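Local coordinates for ferredoxin (Thermus aquaticus, PDB 1H98), which shuttles electrons between partners in metabolism, using one [3Fe-4S] and one [4Fe-4S] cluster, at residues C24-G29 and P36-D41. Residues are numbered along the deposited sequence; the frame is centred on the assembly and turned at random.
With SF4 (iron/sulfur cluster), chain B.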
# COMPACT_ATOMS: atom_id res chain seq x y z
N CYS A 24 -3.84 -3.41 -8.43
CA CYS A 24 -2.88 -2.32 -8.48
C CYS A 24 -1.84 -2.35 -7.36
O CYS A 24 -1.25 -1.32 -7.02
CB CYS A 24 -3.62 -0.98 -8.49
SG CYS A 24 -4.56 -0.66 -7.00
N ILE A 25 -1.63 -3.52 -6.77
CA ILE A 25 -0.64 -3.68 -5.70
C ILE A 25 0.51 -4.47 -6.31
O ILE A 25 0.31 -5.61 -6.76
CB ILE A 25 -1.23 -4.41 -4.47
CG1 ILE A 25 -2.40 -3.60 -3.90
CG2 ILE A 25 -0.14 -4.59 -3.40
CD1 ILE A 25 -3.10 -4.25 -2.72
N TYR A 26 1.69 -3.88 -6.33
CA TYR A 26 2.86 -4.49 -6.96
C TYR A 26 4.08 -4.65 -6.06
O TYR A 26 4.25 -3.92 -5.07
CB TYR A 26 3.27 -3.65 -8.18
CG TYR A 26 2.16 -3.35 -9.15
CD1 TYR A 26 1.83 -4.25 -10.17
CD2 TYR A 26 1.44 -2.14 -9.08
CE1 TYR A 26 0.83 -3.96 -11.10
CE2 TYR A 26 0.45 -1.85 -10.01
CZ TYR A 26 0.15 -2.76 -11.01
OH TYR A 26 -0.82 -2.48 -11.94
N ASP A 27 4.96 -5.57 -6.44
CA ASP A 27 6.19 -5.85 -5.71
C ASP A 27 7.18 -4.72 -5.93
O ASP A 27 7.61 -4.46 -7.05
CB ASP A 27 6.79 -7.18 -6.21
CG ASP A 27 7.93 -7.68 -5.34
OD1 ASP A 27 8.45 -6.93 -4.49
OD2 ASP A 27 8.30 -8.86 -5.50
N GLY A 28 7.57 -4.06 -4.84
CA GLY A 28 8.52 -2.96 -4.94
C GLY A 28 9.88 -3.28 -4.35
O GLY A 28 10.66 -2.37 -4.06
N GLY A 29 10.17 -4.56 -4.15
CA GLY A 29 11.45 -4.94 -3.60
C GLY A 29 11.38 -5.18 -2.10
O GLY A 29 11.07 -6.29 -1.67
N PRO A 36 -0.90 4.70 -7.13
CA PRO A 36 -1.80 5.83 -6.87
C PRO A 36 -2.81 6.14 -7.96
O PRO A 36 -3.95 6.49 -7.67
CB PRO A 36 -0.84 7.00 -6.67
CG PRO A 36 0.44 6.35 -6.24
CD PRO A 36 0.50 5.16 -7.15
N GLU A 37 -2.37 6.05 -9.22
CA GLU A 37 -3.23 6.35 -10.36
C GLU A 37 -4.21 5.23 -10.70
O GLU A 37 -5.14 5.43 -11.48
CB GLU A 37 -2.39 6.68 -11.60
CG GLU A 37 -1.29 7.74 -11.40
CD GLU A 37 -1.83 9.16 -11.18
OE1 GLU A 37 -2.42 9.72 -12.13
OE2 GLU A 37 -1.64 9.72 -10.07
N GLU A 38 -3.98 4.03 -10.16
CA GLU A 38 -4.85 2.89 -10.46
C GLU A 38 -5.82 2.58 -9.32
O GLU A 38 -6.94 2.10 -9.56
CB GLU A 38 -4.02 1.65 -10.78
CG GLU A 38 -3.16 1.79 -12.03
CD GLU A 38 -2.31 0.56 -12.32
OE1 GLU A 38 -2.30 -0.39 -11.51
OE2 GLU A 38 -1.65 0.54 -13.38
N CYS A 39 -5.38 2.81 -8.09
CA CYS A 39 -6.19 2.56 -6.91
C CYS A 39 -7.54 3.29 -6.95
O CYS A 39 -7.59 4.50 -7.21
CB CYS A 39 -5.41 2.95 -5.65
SG CYS A 39 -6.33 2.75 -4.11
N ILE A 40 -8.63 2.57 -6.69
CA ILE A 40 -9.97 3.15 -6.69
C ILE A 40 -10.49 3.47 -5.28
O ILE A 40 -11.65 3.83 -5.11
CB ILE A 40 -11.00 2.25 -7.42
CG1 ILE A 40 -11.11 0.89 -6.72
CG2 ILE A 40 -10.62 2.08 -8.89
CD1 ILE A 40 -12.15 -0.02 -7.34
N ASP A 41 -9.62 3.29 -4.29
CA ASP A 41 -9.96 3.57 -2.90
C ASP A 41 -11.14 2.79 -2.34
O ASP A 41 -11.91 3.32 -1.54
CB ASP A 41 -10.19 5.07 -2.69
CG ASP A 41 -8.91 5.86 -2.68
OD1 ASP A 41 -8.04 5.53 -1.86
OD2 ASP A 41 -8.76 6.80 -3.47
FE1 SF4 B . -6.86 0.57 -3.79
FE2 SF4 B . -6.89 -2.13 -4.40
FE3 SF4 B . -6.73 -1.32 -1.77
FE4 SF4 B . -9.06 -1.02 -3.21
S1 SF4 B . -8.06 -3.02 -2.61
S2 SF4 B . -8.04 0.59 -1.80
S3 SF4 B . -8.26 -0.50 -5.30
S4 SF4 B . -5.14 -0.94 -3.44
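Glu-38 meets the Tyr-26 ring at its edge, with OE1 in the ring plane beside the hydroxyl. The ring and carboxylate planes are turned 65° apart, and the two side chains cross at about a right angle. Tyr-26 OH donates to Glu-38 OE1 at 2.6 Å, and OE1 accepts on its syn lone pair, the side of OE2. The Glu-38 chain runs extended beyond CG (chi2 179°), which carries the carboxylate out to the phenol. A phenylalanine in place of Tyr-26 would probably leave Glu-38 OE1 without this donor and the carboxylate freer to turn. Cys-24 packs against the same side chain: its CB is 3.5 Å from Glu-38 CB and 3.3 Å from Glu-38 OE1. The contact joins strand 25-27, half of a two-stranded antiparallel hairpin with strand 32-34, to the cluster-binding loop that follows in this bacterial-type ferredoxin fold. Cys-39 begins the CxxCxxC run of that loop. With SG anti to the backbone N (chi1 177°), it binds iron FE1 of the [4Fe-4S] cluster at 2.3 Å. The same SG accepts a hydrogen bond from Asp-41 N at 3.3 Å. Cys-24 is not an iron ligand. Its SG packs 3.6 Å from Cys-39 CA and equally far from cluster sulfur S4.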